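Local coordinates for core protein VP7 (Bluetongue virus, PDB 1BVP) that builds the trimeric capsomers of the virus inner capsid, 260 of which assemble on a scaffold of VP3, at residues M68-A72 with A73-V77; P261-T264 with A265-N269; T290-M294 with L295-F299. All coordinates share one frame; numbering follows the deposited sequence.

Overall arrangement
The three contacts are local turns in the helical domain of VP7, well separated in sequence and met in the order 1, 2, 3. Interaction 1 closes helix 55-73, interaction 2 opens helix 263-271, and interaction 3 is the proline-rich loop between helices 276-286 and 304-323. The centres of interactions 2 and 3 lie about 13 Å apart, and the two touch where I267 packs on P296. Interaction 1 stands apart, its centre about 20 Å from that of interaction 2 and about 18 Å from that of interaction 3. Helix 304-323 borders all three. Interaction 1 meets no other subunit, whereas interactions 2 and 3 both face the second subunit of the trimer.

Interaction 1: residues M68-A72 with A73-V77; sequences MMLSA and AGINV
A Schellman motif terminates helix 55-73, and L70 meets I75 across it through both backbone and side chain. It illustrates a general way of ending a helix: the chain turns back on its last turn, and an apolar contact joins residues before and after the turn. The regular bonding ends with A73 N donating to M69 O (3.0 Å). The chain then leaves the helix at G74, whose positive phi of 80° suits a glycine. I75 N reaches back to L70 O (3.1 Å), while G74 N makes a long, weak bond to S71 O; G74 N also approaches L70 O in a second weak bond, leaving that carbonyl shared between two amides.

The side chains follow the same reversal. The L70 chain lies obliquely against I75, with CD2 4.1 Å from I75 CG2, and its other methyl turns to V77. On another side of the turn M69 has CG opposite its backbone N (chi1 -179°) and then turns about the CB-CG and CG-SD bonds, a course that brings CE back to the A73 methyl. Helices 2-15 and 304-323 pack against this side, with M12, L312 and L316 on M69. Q86 secures the outgoing chain, bonding to I75 O, V77 N and the N76 amide. The S71 hydroxyl looks back along its own helix to D67 O. Beyond the turn, L70 and V77 cross at about a right angle, with L70 CD1 3.5 Å from V77 CG2.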
loop_
_atom_site.group_PDB
_atom_site.type_symbol
_atom_site.label_atom_id
_atom_site.label_comp_id
_atom_site.label_asym_id
_atom_site.label_seq_id
_atom_site.Cartn_x
_atom_site.Cartn_y
_atom_site.Cartn_z
ATOM N N MET A 68 16.998 24.113 -8.195
ATOM C CA MET A 68 15.799 23.838 -8.959
ATOM C C MET A 68 14.693 23.260 -8.110
ATOM O O MET A 68 13.531 23.628 -8.285
ATOM C CB MET A 68 16.136 22.926 -10.121
ATOM C CG MET A 68 16.970 23.627 -11.174
ATOM S SD MET A 68 17.239 22.606 -12.610
ATOM C CE MET A 68 17.687 23.889 -13.735
ATOM N N MET A 69 15.050 22.368 -7.186
ATOM C CA MET A 69 14.085 21.771 -6.266
ATOM C C MET A 69 13.502 22.900 -5.368
ATOM O O MET A 69 12.295 23.106 -5.338
ATOM C CB MET A 69 14.792 20.702 -5.433
ATOM C CG MET A 69 13.928 19.927 -4.420
ATOM S SD MET A 69 13.871 20.715 -2.787
ATOM C CE MET A 69 12.143 20.721 -2.440
ATOM N N LEU A 70 14.356 23.723 -4.756
ATOM C CA LEU A 70 13.856 24.793 -3.902
ATOM C C LEU A 70 12.995 25.788 -4.642
ATOM O O LEU A 70 11.953 26.201 -4.135
ATOM C CB LEU A 70 14.993 25.509 -3.164
ATOM C CG LEU A 70 15.846 24.554 -2.310
ATOM C CD1 LEU A 70 17.079 25.224 -1.788
ATOM C CD2 LEU A 70 15.007 23.946 -1.176
ATOM N N SER A 71 13.378 26.147 -5.858
ATOM C CA SER A 71 12.570 27.116 -6.614
ATOM C C SER A 71 11.210 26.552 -7.001
ATOM O O SER A 71 10.198 27.238 -6.902
ATOM C CB SER A 71 13.317 27.637 -7.853
ATOM O OG SER A 71 14.472 28.360 -7.437
ATOM N N ALA A 72 11.167 25.285 -7.401
ATOM C CA ALA A 72 9.888 24.690 -7.780
ATOM C C ALA A 72 8.972 24.535 -6.560
ATOM O O ALA A 72 7.757 24.628 -6.700
ATOM C CB ALA A 72 10.106 23.329 -8.447
ATOM N N ALA A 73 9.560 24.263 -5.389
ATOM C CA ALA A 73 8.813 24.078 -4.150
ATOM C C ALA A 73 8.429 25.392 -3.488
ATOM O O ALA A 73 7.574 25.411 -2.608
ATOM C CB ALA A 73 9.588 23.222 -3.189
ATOM N N GLY A 74 9.057 26.479 -3.910
ATOM C CA GLY A 74 8.751 27.794 -3.367
ATOM C C GLY A 74 9.398 28.071 -2.027
ATOM O O GLY A 74 8.981 28.965 -1.303
ATOM N N ILE A 75 10.463 27.346 -1.732
ATOM C CA ILE A 75 11.189 27.466 -0.476
ATOM C C ILE A 75 12.464 28.298 -0.567
ATOM O O ILE A 75 13.184 28.288 -1.556
ATOM C CB ILE A 75 11.619 26.064 -0.001
ATOM C CG1 ILE A 75 10.397 25.172 0.183
ATOM C CG2 ILE A 75 12.483 26.133 1.238
ATOM C CD1 ILE A 75 10.757 23.745 0.437
ATOM N N ASN A 76 12.772 28.990 0.513
ATOM C CA ASN A 76 13.984 29.769 0.585
ATOM C C ASN A 76 14.683 29.212 1.848
ATOM O O ASN A 76 14.267 29.530 2.944
ATOM C CB ASN A 76 13.618 31.247 0.700
ATOM C CG ASN A 76 14.816 32.136 1.048
ATOM O OD1 ASN A 76 14.630 33.276 1.454
ATOM N ND2 ASN A 76 16.050 31.627 0.883
ATOM N N VAL A 77 15.699 28.355 1.688
ATOM C CA VAL A 77 16.381 27.730 2.817
ATOM C C VAL A 77 17.126 28.602 3.784
ATOM O O VAL A 77 17.321 28.199 4.951
ATOM C CB VAL A 77 17.450 26.651 2.431
ATOM C CG1 VAL A 77 16.912 25.289 2.563
ATOM C CG2 VAL A 77 18.071 26.918 1.095
#

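Interaction 2: residues P261-T264 with A265-N269; sequences PALT and AEIFN
E266 lies over the first turn of helix 263-271 and shows how a side chain near a helix start can touch its own turn and then reach out to other partners. Its CB rests 3.4 Å from L263 O. CG, held beside the backbone N (chi1 -60°), comes 3.6 Å from A262 O. A second bend, about the CB-CG bond, keeps OE2 near the same carbonyl, 4.2 Å from A262 O, while OE1, farther from it, accepts a hydrogen bond from S314 OG of helix 304-323 and forms a salt bridge with R111 of the second subunit.

A262 occupies the N-cap position. Its carbonyl receives E266 N at 3.1 Å and, weakly, A265 N. The helical pattern is then regular: I267 N donates to L263 O (2.9 Å), and F268 N to T264 O (2.8 Å).

On the buried side, L263 CD2 meets I267 CD1 at 4.0 Å, with I307 against L263 and P296 against I267. A262 and A265 bring their methyls side by side; P261 of the second subunit packs on both, and P261 of this chain packs on A262 of the third subunit.

The helix start thus combines apolar packing between chains with one charged link. With a hydroxyl and a guanidinium gathered at OE1, E266 probably remains ionised and ties helix 304-323 and a neighbouring subunit to the same carboxylate.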
loop_
_atom_site.group_PDB
_atom_site.type_symbol
_atom_site.label_atom_id
_atom_site.label_comp_id
_atom_site.label_asym_id
_atom_site.label_seq_id
_atom_site.Cartn_x
_atom_site.Cartn_y
_atom_site.Cartn_z
ATOM N N PRO A 261 0.150 7.690 -6.219
ATOM C CA PRO A 261 0.853 6.408 -6.319
ATOM C C PRO A 261 2.161 6.322 -5.568
ATOM O O PRO A 261 3.066 7.102 -5.792
ATOM C CB PRO A 261 1.016 6.186 -7.822
ATOM C CG PRO A 261 0.590 7.478 -8.444
ATOM C CD PRO A 261 -0.324 8.147 -7.538
ATOM N N ALA A 262 2.235 5.325 -4.689
ATOM C CA ALA A 262 3.378 5.053 -3.834
ATOM C C ALA A 262 3.885 6.209 -2.993
ATOM O O ALA A 262 5.077 6.230 -2.608
ATOM C CB ALA A 262 4.501 4.393 -4.571
ATOM N N LEU A 263 2.955 7.067 -2.553
ATOM C CA LEU A 263 3.315 8.212 -1.699
ATOM C C LEU A 263 4.163 7.757 -0.492
ATOM O O LEU A 263 5.154 8.400 -0.120
ATOM C CB LEU A 263 2.060 8.924 -1.203
ATOM C CG LEU A 263 2.114 10.446 -1.118
ATOM C CD1 LEU A 263 1.209 10.915 0.002
ATOM C CD2 LEU A 263 3.508 10.924 -0.916
ATOM N N THR A 264 3.791 6.616 0.091
ATOM C CA THR A 264 4.506 6.095 1.239
ATOM C C THR A 264 5.974 5.821 0.920
ATOM O O THR A 264 6.860 6.194 1.678
ATOM C CB THR A 264 3.837 4.814 1.771
ATOM O OG1 THR A 264 2.426 5.016 1.860
ATOM C CG2 THR A 264 4.338 4.505 3.157
ATOM N N ALA A 265 6.238 5.188 -0.218
ATOM C CA ALA A 265 7.605 4.883 -0.602
ATOM C C ALA A 265 8.405 6.173 -0.813
ATOM O O ALA A 265 9.615 6.208 -0.534
ATOM C CB ALA A 265 7.602 4.052 -1.832
ATOM N N GLU A 266 7.744 7.239 -1.296
ATOM C CA GLU A 266 8.430 8.529 -1.497
ATOM C C GLU A 266 8.774 9.153 -0.150
ATOM O O GLU A 266 9.898 9.647 0.068
ATOM C CB GLU A 266 7.553 9.499 -2.300
ATOM C CG GLU A 266 7.184 8.981 -3.687
ATOM C CD GLU A 266 8.394 8.422 -4.471
ATOM O OE1 GLU A 266 9.466 9.092 -4.521
ATOM O OE2 GLU A 266 8.258 7.335 -5.078
ATOM N N ILE A 267 7.780 9.177 0.736
ATOM C CA ILE A 267 7.971 9.679 2.084
ATOM C C ILE A 267 9.122 8.919 2.746
ATOM O O ILE A 267 10.019 9.523 3.343
ATOM C CB ILE A 267 6.687 9.508 2.918
ATOM C CG1 ILE A 267 5.685 10.578 2.495
ATOM C CG2 ILE A 267 7.007 9.708 4.414
ATOM C CD1 ILE A 267 4.314 10.348 2.922
ATOM N N PHE A 268 9.120 7.598 2.622
ATOM C CA PHE A 268 10.197 6.792 3.206
ATOM C C PHE A 268 11.579 7.204 2.685
ATOM O O PHE A 268 12.549 7.258 3.436
ATOM C CB PHE A 268 9.985 5.301 2.926
ATOM C CG PHE A 268 11.120 4.445 3.403
ATOM C CD1 PHE A 268 11.366 4.281 4.759
ATOM C CD2 PHE A 268 11.986 3.834 2.496
ATOM C CE1 PHE A 268 12.464 3.519 5.203
ATOM C CE2 PHE A 268 13.082 3.076 2.927
ATOM C CZ PHE A 268 13.319 2.922 4.289
ATOM N N ASN A 269 11.660 7.406 1.377
ATOM C CA ASN A 269 12.892 7.809 0.735
ATOM C C ASN A 269 13.394 9.139 1.294
ATOM O O ASN A 269 14.571 9.272 1.582
ATOM C CB ASN A 269 12.675 7.922 -0.773
ATOM C CG ASN A 269 13.987 8.110 -1.541
ATOM O OD1 ASN A 269 14.064 8.907 -2.482
ATOM N ND2 ASN A 269 15.028 7.390 -1.126
#

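Interaction 3: residues T290-M294 with L295-F299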
loop_
_atom_site.group_PDB
_atom_site.type_symbol
_atom_site.label_atom_id
_atom_site.label_comp_id
_atom_site.label_asym_id
_atom_site.label_seq_id
_atom_site.Cartn_x
_atom_site.Cartn_y
_atom_site.Cartn_z
ATOM N N THR A 290 5.394 22.851 6.485
ATOM C CA THR A 290 4.505 22.430 7.565
ATOM C C THR A 290 4.648 20.944 7.832
ATOM O O THR A 290 3.892 20.366 8.614
ATOM C CB THR A 290 3.046 22.764 7.256
ATOM O OG1 THR A 290 2.716 22.313 5.942
ATOM C CG2 THR A 290 2.837 24.262 7.324
ATOM N N LEU A 291 5.641 20.341 7.192
ATOM C CA LEU A 291 5.927 18.938 7.331
ATOM C C LEU A 291 6.949 18.732 8.442
ATOM O O LEU A 291 7.731 19.632 8.757
ATOM C CB LEU A 291 6.544 18.419 6.038
ATOM C CG LEU A 291 5.852 17.667 4.902
ATOM C CD1 LEU A 291 4.390 17.551 5.062
ATOM C CD2 LEU A 291 6.205 18.372 3.608
ATOM N N PRO A 292 6.859 17.596 9.147
ATOM C CA PRO A 292 7.834 17.341 10.207
ATOM C C PRO A 292 9.210 17.227 9.538
ATOM O O PRO A 292 9.338 16.721 8.419
ATOM C CB PRO A 292 7.364 16.007 10.805
ATOM C CG PRO A 292 6.398 15.443 9.780
ATOM C CD PRO A 292 5.725 16.657 9.240
ATOM N N ASN A 293 10.238 17.692 10.227
ATOM C CA ASN A 293 11.569 17.689 9.670
ATOM C C ASN A 293 12.376 16.402 9.739
ATOM O O ASN A 293 13.397 16.291 9.068
ATOM C CB ASN A 293 12.350 18.891 10.191
ATOM C CG ASN A 293 12.714 18.762 11.651
ATOM O OD1 ASN A 293 12.568 17.693 12.260
ATOM N ND2 ASN A 293 13.202 19.846 12.229
ATOM N N MET A 294 12.013 15.451 10.595
ATOM C CA MET A 294 12.781 14.196 10.587
ATOM C C MET A 294 12.052 12.892 10.791
ATOM O O MET A 294 12.635 11.824 10.666
ATOM C CB MET A 294 14.100 14.259 11.371
ATOM C CG MET A 294 14.070 14.776 12.776
ATOM S SD MET A 294 15.758 14.687 13.379
ATOM C CE MET A 294 16.257 16.361 13.303
ATOM N N LEU A 295 10.749 12.968 11.015
ATOM C CA LEU A 295 9.946 11.758 11.165
ATOM C C LEU A 295 8.726 11.961 10.297
ATOM O O LEU A 295 8.212 13.078 10.198
ATOM C CB LEU A 295 9.520 11.532 12.622
ATOM C CG LEU A 295 10.647 11.164 13.590
ATOM C CD1 LEU A 295 10.197 11.338 15.001
ATOM C CD2 LEU A 295 11.124 9.761 13.340
ATOM N N PRO A 296 8.303 10.903 9.585
ATOM C CA PRO A 296 7.124 10.977 8.715
ATOM C C PRO A 296 5.941 11.492 9.523
ATOM O O PRO A 296 5.806 11.191 10.729
ATOM C CB PRO A 296 6.863 9.514 8.341
ATOM C CG PRO A 296 8.182 8.804 8.572
ATOM C CD PRO A 296 8.859 9.540 9.684
ATOM N N PRO A 297 5.059 12.262 8.878
ATOM C CA PRO A 297 3.877 12.802 9.560
ATOM C C PRO A 297 2.943 11.679 10.078
ATOM O O PRO A 297 2.988 10.545 9.623
ATOM C CB PRO A 297 3.222 13.657 8.471
ATOM C CG PRO A 297 3.688 13.028 7.187
ATOM C CD PRO A 297 5.110 12.662 7.461
ATOM N N ILE A 298 2.125 11.989 11.067
ATOM C CA ILE A 298 1.214 11.001 11.624
ATOM C C ILE A 298 0.025 10.932 10.701
ATOM O O ILE A 298 -0.448 9.864 10.359
ATOM C CB ILE A 298 0.770 11.440 13.036
ATOM C CG1 ILE A 298 1.993 11.558 13.929
ATOM C CG2 ILE A 298 -0.186 10.451 13.650
ATOM C CD1 ILE A 298 1.685 12.174 15.237
ATOM N N PHE A 299 -0.453 12.092 10.278
ATOM C CA PHE A 299 -1.583 12.137 9.367
ATOM C C PHE A 299 -1.071 12.543 8.025
ATOM O O PHE A 299 -0.134 13.342 7.929
ATOM C CB PHE A 299 -2.615 13.140 9.844
ATOM C CG PHE A 299 -3.152 12.815 11.197
ATOM C CD1 PHE A 299 -4.084 11.785 11.355
ATOM C CD2 PHE A 299 -2.678 13.483 12.329
ATOM C CE1 PHE A 299 -4.529 11.426 12.608
ATOM C CE2 PHE A 299 -3.118 13.129 13.592
ATOM C CZ PHE A 299 -4.046 12.095 13.730
#
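P292 and P297 bring their rings together at the mouth of a bend, a worked case of a loop whose two arms meet by apolar contact without backbone bonding across it. Of the apolar contacts, the principal one places P292 CG 3.8 Å from P297 CD, the rings crossing at about a right angle; P297 CB also lies 4.0 Å from P292 CD. At the bend itself M294 has CG lodged between its backbone N and carbonyl carbon (chi1 51°), and its chain runs off to H279 and R282 of helix 276-286.

No hydrogen bond joins 290-294 to 295-299; the polar partners lie outside. P292 O accepts from Y271 OH of helix 263-271, and N293 ND2 bonds to OD1 of N287, a predicted glycosylation site that carries no glycan here.

Between subunits, L295 packs on I251, P296 on P121 and I298 on Y185, all of the second subunit.

P292, P296 and P297 offer no N-H and restrict phi, and the ring contact and the partners in neighbouring helices are consistent with holding the bend, while its apolar surface serves the trimer interface.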